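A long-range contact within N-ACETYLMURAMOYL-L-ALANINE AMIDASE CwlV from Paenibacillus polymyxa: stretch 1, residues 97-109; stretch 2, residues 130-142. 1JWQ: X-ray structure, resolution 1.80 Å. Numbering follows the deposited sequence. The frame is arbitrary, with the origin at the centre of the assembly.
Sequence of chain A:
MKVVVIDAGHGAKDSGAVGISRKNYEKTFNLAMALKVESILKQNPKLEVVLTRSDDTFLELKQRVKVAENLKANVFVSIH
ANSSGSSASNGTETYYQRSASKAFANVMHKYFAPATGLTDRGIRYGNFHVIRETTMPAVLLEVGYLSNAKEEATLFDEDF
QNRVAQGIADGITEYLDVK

Stretch 1 (97-109) QRSASKAFANVMH
Stretch 2 (130-142) VIRETTMPAVLLE

Helix 102-109 packs on strand 138-142 with axes 7.7 Å apart at closest approach and N-to-C directions 40° apart (signed crossing angle -40°). Val139 (chi1 m), extended at phi/psi -132/156, points toward the helix: its CG1 lies 3.7 Å from Ala105 CB, its CG2 3.8 Å from CE2 of Phe104 (t, chi2 36°). The CA atoms of Ala105 and Val139 are 6.1 Å apart. Two residues along the strand, Leu141 (m, t) also points toward the helix, and its CD2 meets Met108 CG (t, p, p) at 3.8 Å. Phe104 CB rests on Pro137 CB at 3.8 Å.

Toward the helix start the backbones close in, Ser101 CA to Pro137 CA being 4.1 Å; farther out, Gln97 CA pairs with Arg132 CA at 5.5 Å. Here Ser101 (m) accepts a hydrogen bond at OG from Ala138 N, 2.9 Å, and donates from OG to water 1 at 2.8 Å; that water donates to Ile131 O and Ala138 O, so one solvent molecule ties both stretches together.

At the polar edge, Arg98 (phi/psi -114/149; m, t, m, chi4 106°) gathers carbonyls from helix and loop: NE donates to Ile131 O at 3.0 Å and NH2 to Met136 O at 2.8 Å, both near the guanidinium plane, while Thr134 O lies over one face. NH2 adds a weak hydrogen bond to Thr134 OG1, 3.1 Å.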

ATOM      1  N   GLN A  97       4.850   3.107 -12.078  1.00 10.36           N
ATOM      2  CA  GLN A  97       4.386   3.245 -13.461  1.00  9.71           C
ATOM      3  C   GLN A  97       5.203   4.297 -14.192  1.00  8.51           C
ATOM      4  O   GLN A  97       5.380   4.221 -15.406  1.00 11.00           O
ATOM      5  CB  GLN A  97       2.899   3.621 -13.512  1.00 10.41           C
ATOM      6  CG  GLN A  97       2.230   3.458 -14.890  1.00  9.69           C
ATOM      7  CD  GLN A  97       2.474   4.621 -15.847  1.00 12.34           C
ATOM      8  OE1 GLN A  97       2.521   5.785 -15.441  1.00 11.46           O
ATOM      9  NE2 GLN A  97       2.601   4.308 -17.134  1.00 10.16           N
ATOM     10  N   ARG A  98       5.716   5.269 -13.447  1.00 10.17           N
ATOM     11  CA  ARG A  98       6.511   6.339 -14.039  1.00  9.73           C
ATOM     12  C   ARG A  98       7.962   6.306 -13.594  1.00  9.07           C
ATOM     13  O   ARG A  98       8.276   5.882 -12.486  1.00 11.08           O
ATOM     14  CB  ARG A  98       5.905   7.701 -13.692  1.00  8.51           C
ATOM     15  CG  ARG A  98       4.600   7.980 -14.409  1.00 10.74           C
ATOM     16  CD  ARG A  98       3.849   9.149 -13.794  1.00  9.66           C
ATOM     17  NE  ARG A  98       3.349   8.841 -12.458  1.00 11.24           N
ATOM     18  CZ  ARG A  98       3.873   9.308 -11.328  1.00 10.43           C
ATOM     19  NH1 ARG A  98       4.925  10.117 -11.366  1.00 11.88           N
ATOM     20  NH2 ARG A  98       3.338   8.969 -10.159  1.00 10.20           N
ATOM     21  N   SER A  99       8.848   6.752 -14.474  1.00 10.60           N
ATOM     22  CA  SER A  99      10.270   6.778 -14.169  1.00 11.29           C
ATOM     23  C   SER A  99      10.566   7.516 -12.865  1.00 11.82           C
ATOM     24  O   SER A  99      11.370   7.060 -12.055  1.00 14.52           O
ATOM     25  CB  SER A  99      11.040   7.445 -15.314  1.00 13.27           C
ATOM     26  OG  SER A  99      12.412   7.579 -14.981  1.00 14.12           O
ATOM     27  N   ALA A 100       9.912   8.657 -12.668  1.00 13.38           N
ATOM     28  CA  ALA A 100      10.120   9.475 -11.476  1.00 13.17           C
ATOM     29  C   ALA A 100       9.726   8.790 -10.167  1.00 12.70           C
ATOM     30  O   ALA A 100      10.025   9.298  -9.083  1.00 13.44           O
ATOM     31  CB  ALA A 100       9.366  10.800 -11.619  1.00 13.84           C
ATOM     32  N   SER A 101       9.062   7.639 -10.266  1.00 11.08           N
ATOM     33  CA  SER A 101       8.631   6.888  -9.086  1.00 10.78           C
ATOM     34  C   SER A 101       9.551   5.710  -8.765  1.00 12.42           C
ATOM     35  O   SER A 101       9.428   5.092  -7.709  1.00 12.44           O
ATOM     36  CB  SER A 101       7.210   6.343  -9.292  1.00  8.28           C
ATOM     37  OG  SER A 101       6.266   7.382  -9.479  1.00  8.78           O
ATOM     38  N   LYS A 102      10.468   5.392  -9.673  1.00 13.41           N
ATOM     39  CA  LYS A 102      11.355   4.253  -9.456  1.00 13.40           C
ATOM     40  C   LYS A 102      12.248   4.350  -8.221  1.00 13.42           C
ATOM     41  O   LYS A 102      12.410   3.364  -7.500  1.00 13.36           O
ATOM     42  CB  LYS A 102      12.218   4.008 -10.699  1.00 15.66           C
ATOM     43  CG  LYS A 102      11.404   3.831 -11.971  1.00 21.48           C
ATOM     44  CD  LYS A 102      12.269   3.377 -13.142  1.00 27.08           C
ATOM     45  CE  LYS A 102      12.752   1.947 -12.948  1.00 29.66           C
ATOM     46  NZ  LYS A 102      13.536   1.456 -14.116  1.00 32.14           N
ATOM     47  N   ALA A 103      12.822   5.524  -7.973  1.00 11.30           N
ATOM     48  CA  ALA A 103      13.697   5.699  -6.815  1.00 12.05           C
ATOM     49  C   ALA A 103      12.926   5.382  -5.545  1.00 11.58           C
ATOM     50  O   ALA A 103      13.412   4.676  -4.666  1.00 13.15           O
ATOM     51  CB  ALA A 103      14.226   7.127  -6.762  1.00 11.69           C
ATOM     52  N   PHE A 104      11.713   5.912  -5.462  1.00 11.54           N
ATOM     53  CA  PHE A 104      10.866   5.682  -4.304  1.00 11.95           C
ATOM     54  C   PHE A 104      10.506   4.197  -4.213  1.00 10.98           C
ATOM     55  O   PHE A 104      10.535   3.616  -3.135  1.00 11.97           O
ATOM     56  CB  PHE A 104       9.611   6.556  -4.412  1.00 11.29           C
ATOM     57  CG  PHE A 104       8.630   6.375  -3.283  1.00 10.24           C
ATOM     58  CD1 PHE A 104       9.067   6.136  -1.981  1.00 10.46           C
ATOM     59  CD2 PHE A 104       7.267   6.481  -3.523  1.00  8.93           C
ATOM     60  CE1 PHE A 104       8.146   6.007  -0.933  1.00  9.49           C
ATOM     61  CE2 PHE A 104       6.340   6.356  -2.489  1.00 10.79           C
ATOM     62  CZ  PHE A 104       6.783   6.118  -1.188  1.00  8.62           C
ATOM     63  N   ALA A 105      10.171   3.576  -5.339  1.00 10.50           N
ATOM     64  CA  ALA A 105       9.835   2.153  -5.315  1.00 10.68           C
ATOM     65  C   ALA A 105      11.020   1.349  -4.771  1.00 10.83           C
ATOM     66  O   ALA A 105      10.844   0.430  -3.973  1.00 10.40           O
ATOM     67  CB  ALA A 105       9.468   1.665  -6.716  1.00 11.46           C
ATOM     68  N   ASN A 106      12.227   1.704  -5.201  1.00 12.46           N
ATOM     69  CA  ASN A 106      13.426   1.008  -4.736  1.00 13.85           C
ATOM     70  C   ASN A 106      13.598   1.149  -3.225  1.00 13.31           C
ATOM     71  O   ASN A 106      13.827   0.164  -2.527  1.00 15.33           O
ATOM     72  CB  ASN A 106      14.679   1.545  -5.441  1.00 15.64           C
ATOM     73  CG  ASN A 106      14.732   1.165  -6.912  1.00 21.93           C
ATOM     74  OD1 ASN A 106      14.448   0.027  -7.281  1.00 23.48           O
ATOM     75  ND2 ASN A 106      15.118   2.116  -7.758  1.00 26.30           N
ATOM     76  N   VAL A 107      13.494   2.374  -2.718  1.00 12.45           N
ATOM     77  CA  VAL A 107      13.644   2.591  -1.282  1.00 12.78           C
ATOM     78  C   VAL A 107      12.509   1.893  -0.539  1.00 12.54           C
ATOM     79  O   VAL A 107      12.743   1.169   0.427  1.00 12.55           O
ATOM     80  CB  VAL A 107      13.656   4.101  -0.936  1.00 12.53           C
ATOM     81  CG1 VAL A 107      13.711   4.304   0.582  1.00 13.51           C
ATOM     82  CG2 VAL A 107      14.862   4.766  -1.594  1.00 13.78           C
ATOM     83  N   MET A 108      11.277   2.098  -0.995  1.00 11.02           N
ATOM     84  CA  MET A 108      10.134   1.464  -0.345  1.00 11.67           C
ATOM     85  C   MET A 108      10.309  -0.051  -0.258  1.00 11.48           C
ATOM     86  O   MET A 108      10.170  -0.642   0.812  1.00 11.67           O
ATOM     87  CB  MET A 108       8.841   1.785  -1.101  1.00 11.65           C
ATOM     88  CG  MET A 108       7.622   1.031  -0.590  1.00 11.87           C
ATOM     89  SD  MET A 108       7.271   1.357   1.157  1.00 11.24           S
ATOM     90  CE  MET A 108       6.391   2.902   1.010  1.00 11.01           C
ATOM     91  N   HIS A 109      10.624  -0.681  -1.382  1.00 11.86           N
ATOM     92  CA  HIS A 109      10.791  -2.131  -1.407  1.00 11.84           C
ATOM     93  C   HIS A 109      11.874  -2.599  -0.440  1.00 12.06           C
ATOM     94  O   HIS A 109      11.747  -3.649   0.181  1.00 12.40           O
ATOM     95  CB  HIS A 109      11.136  -2.605  -2.821  1.00 12.24           C
ATOM     96  CG  HIS A 109      10.833  -4.051  -3.058  1.00 14.18           C
ATOM     97  ND1 HIS A 109       9.548  -4.549  -3.068  1.00 15.81           N
ATOM     98  CD2 HIS A 109      11.650  -5.111  -3.275  1.00 13.07           C
ATOM     99  CE1 HIS A 109       9.586  -5.852  -3.282  1.00 15.84           C
ATOM    100  NE2 HIS A 109      10.849  -6.218  -3.411  1.00 14.93           N
ATOM    101  N   VAL A 130      -3.943   4.901 -10.246  1.00 10.54           N
ATOM    102  CA  VAL A 130      -3.425   5.712  -9.148  1.00  9.13           C
ATOM    103  C   VAL A 130      -1.928   6.015  -9.169  1.00  7.65           C
ATOM    104  O   VAL A 130      -1.508   7.035  -8.624  1.00  8.62           O
ATOM    105  CB  VAL A 130      -3.817   5.111  -7.772  1.00  9.26           C
ATOM    106  CG1 VAL A 130      -5.338   5.005  -7.677  1.00 10.24           C
ATOM    107  CG2 VAL A 130      -3.174   3.755  -7.581  1.00 11.39           C
ATOM    108  N   ILE A 131      -1.118   5.159  -9.788  1.00  8.74           N
ATOM    109  CA  ILE A 131       0.316   5.441  -9.840  1.00  9.05           C
ATOM    110  C   ILE A 131       0.726   6.018 -11.199  1.00  8.61           C
ATOM    111  O   ILE A 131       1.848   6.495 -11.378  1.00  9.20           O
ATOM    112  CB  ILE A 131       1.171   4.178  -9.492  1.00  9.26           C
ATOM    113  CG1 ILE A 131       0.795   2.986 -10.381  1.00  8.35           C
ATOM    114  CG2 ILE A 131       0.948   3.804  -8.025  1.00  8.81           C
ATOM    115  CD1 ILE A 131       1.695   1.758 -10.165  1.00  7.59           C
ATOM    116  N   ARG A 132      -0.208   5.995 -12.145  1.00 10.02           N
ATOM    117  CA  ARG A 132       0.030   6.523 -13.485  1.00 10.07           C
ATOM    118  C   ARG A 132      -0.359   7.994 -13.596  1.00 11.86           C
ATOM    119  O   ARG A 132       0.394   8.805 -14.134  1.00 12.42           O
ATOM    120  CB  ARG A 132      -0.784   5.744 -14.517  1.00 11.88           C
ATOM    121  CG  ARG A 132      -0.722   6.348 -15.913  1.00 14.63           C
ATOM    122  CD  ARG A 132      -1.623   5.604 -16.884  1.00 14.89           C
ATOM    123  NE  ARG A 132      -3.038   5.766 -16.560  1.00 15.50           N
ATOM    124  CZ  ARG A 132      -3.865   4.760 -16.287  1.00 16.95           C
ATOM    125  NH1 ARG A 132      -3.422   3.511 -16.296  1.00 15.72           N
ATOM    126  NH2 ARG A 132      -5.139   5.004 -16.010  1.00 16.29           N
ATOM    127  N   GLU A 133      -1.547   8.318 -13.093  1.00 11.10           N
ATOM    128  CA  GLU A 133      -2.082   9.673 -13.166  1.00 12.51           C
ATOM    129  C   GLU A 133      -1.536  10.633 -12.118  1.00 13.07           C
ATOM    130  O   GLU A 133      -1.712  11.845 -12.234  1.00 12.03           O
ATOM    131  CB  GLU A 133      -3.610   9.624 -13.104  1.00 12.75           C
ATOM    132  CG  GLU A 133      -4.216   8.806 -14.240  1.00 14.43           C
ATOM    133  CD  GLU A 133      -3.835   9.339 -15.616  1.00 16.98           C
ATOM    134  OE1 GLU A 133      -3.616   8.525 -16.539  1.00 16.08           O
ATOM    135  OE2 GLU A 133      -3.761  10.573 -15.776  1.00 17.91           O
ATOM    136  N   THR A 134      -0.876  10.093 -11.100  1.00 12.42           N
ATOM    137  CA  THR A 134      -0.276  10.928 -10.068  1.00 13.07           C
ATOM    138  C   THR A 134       0.974  11.554 -10.675  1.00 12.64           C
ATOM    139  O   THR A 134       1.541  11.012 -11.628  1.00 11.84           O
ATOM    140  CB  THR A 134       0.110  10.095  -8.834  1.00 12.82           C
ATOM    141  OG1 THR A 134       0.423   8.758  -9.241  1.00 11.69           O
ATOM    142  CG2 THR A 134      -1.039  10.074  -7.828  1.00  9.43           C
ATOM    143  N   THR A 135       1.400  12.692 -10.134  1.00 12.89           N
ATOM    144  CA  THR A 135       2.577  13.381 -10.654  1.00 12.66           C
ATOM    145  C   THR A 135       3.764  13.360  -9.700  1.00 12.10           C
ATOM    146  O   THR A 135       4.848  13.825 -10.051  1.00 12.78           O
ATOM    147  CB  THR A 135       2.269  14.849 -10.989  1.00 14.17           C
ATOM    148  OG1 THR A 135       1.923  15.547  -9.786  1.00 13.44           O
ATOM    149  CG2 THR A 135       1.110  14.940 -11.976  1.00 15.60           C
ATOM    150  N   MET A 136       3.556  12.852  -8.488  1.00 10.38           N
ATOM    151  CA  MET A 136       4.640  12.757  -7.520  1.00 10.09           C
ATOM    152  C   MET A 136       5.037  11.284  -7.443  1.00  9.21           C
ATOM    153  O   MET A 136       4.335  10.425  -7.983  1.00  9.80           O
ATOM    154  CB  MET A 136       4.187  13.254  -6.134  1.00 10.00           C
ATOM    155  CG  MET A 136       3.195  12.347  -5.391  1.00  9.29           C
ATOM    156  SD  MET A 136       1.524  12.290  -6.090  1.00 10.88           S
ATOM    157  CE  MET A 136       1.098  14.073  -6.141  1.00 11.21           C
ATOM    158  N   PRO A 137       6.167  10.968  -6.788  1.00  9.71           N
ATOM    159  CA  PRO A 137       6.560   9.557  -6.702  1.00  9.25           C
ATOM    160  C   PRO A 137       5.394   8.754  -6.147  1.00  9.50           C
ATOM    161  O   PRO A 137       4.867   9.071  -5.083  1.00  8.73           O
ATOM    162  CB  PRO A 137       7.760   9.596  -5.763  1.00  9.77           C
ATOM    163  CG  PRO A 137       8.406  10.897  -6.134  1.00 10.95           C
ATOM    164  CD  PRO A 137       7.209  11.841  -6.216  1.00 10.72           C
ATOM    165  N   ALA A 138       4.984   7.719  -6.873  1.00 10.67           N
ATOM    166  CA  ALA A 138       3.845   6.923  -6.446  1.00  9.31           C
ATOM    167  C   ALA A 138       4.036   5.445  -6.694  1.00  7.87           C
ATOM    168  O   ALA A 138       4.417   5.027  -7.786  1.00 11.06           O
ATOM    169  CB  ALA A 138       2.577   7.406  -7.161  1.00  8.36           C
ATOM    170  N   VAL A 139       3.755   4.647  -5.676  1.00  8.39           N
ATOM    171  CA  VAL A 139       3.885   3.208  -5.815  1.00  8.22           C
ATOM    172  C   VAL A 139       2.645   2.510  -5.292  1.00  8.72           C
ATOM    173  O   VAL A 139       1.896   3.062  -4.484  1.00  9.04           O
ATOM    174  CB  VAL A 139       5.119   2.675  -5.059  1.00  9.00           C
ATOM    175  CG1 VAL A 139       6.392   3.312  -5.627  1.00  7.92           C
ATOM    176  CG2 VAL A 139       4.989   2.969  -3.570  1.00 10.39           C
ATOM    177  N   LEU A 140       2.419   1.301  -5.786  1.00  8.08           N
ATOM    178  CA  LEU A 140       1.285   0.506  -5.350  1.00  9.33           C
ATOM    179  C   LEU A 140       1.877  -0.781  -4.803  1.00  8.77           C
ATOM    180  O   LEU A 140       2.668  -1.451  -5.469  1.00  8.70           O
ATOM    181  CB  LEU A 140       0.339   0.217  -6.518  1.00  7.70           C
ATOM    182  CG  LEU A 140      -0.952  -0.510  -6.135  1.00  9.21           C
ATOM    183  CD1 LEU A 140      -2.089  -0.069  -7.052  1.00 10.08           C
ATOM    184  CD2 LEU A 140      -0.729  -2.019  -6.212  1.00  8.65           C
ATOM    185  N   LEU A 141       1.510  -1.109  -3.575  1.00  8.70           N
ATOM    186  CA  LEU A 141       2.034  -2.297  -2.933  1.00  9.42           C
ATOM    187  C   LEU A 141       1.007  -3.413  -2.881  1.00  8.97           C
ATOM    188  O   LEU A 141      -0.121  -3.201  -2.455  1.00 10.43           O
ATOM    189  CB  LEU A 141       2.481  -1.956  -1.507  1.00  9.68           C
ATOM    190  CG  LEU A 141       3.334  -0.693  -1.333  1.00  9.50           C
ATOM    191  CD1 LEU A 141       3.636  -0.500   0.151  1.00  9.15           C
ATOM    192  CD2 LEU A 141       4.625  -0.812  -2.134  1.00 10.11           C
ATOM    193  N   GLU A 142       1.397  -4.590  -3.354  1.00  9.17           N
ATOM    194  CA  GLU A 142       0.533  -5.764  -3.290  1.00 11.02           C
ATOM    195  C   GLU A 142       1.259  -6.556  -2.210  1.00 10.65           C
ATOM    196  O   GLU A 142       2.228  -7.262  -2.483  1.00 11.35           O
ATOM    197  CB  GLU A 142       0.531  -6.503  -4.629  1.00 11.23           C
ATOM    198  CG  GLU A 142      -0.303  -5.813  -5.708  1.00 13.13           C
ATOM    199  CD  GLU A 142      -1.796  -5.874  -5.426  1.00 17.20           C
ATOM    200  OE1 GLU A 142      -2.576  -5.240  -6.175  1.00 18.93           O
ATOM    201  OE2 GLU A 142      -2.195  -6.560  -4.462  1.00 18.10           O
TER
HETATM  202  O   HOH W   1       4.379   5.569 -10.445  1.00  9.56           O
HETATM  203  O   HOH W   2       6.882  11.819  -9.772  1.00 18.39           O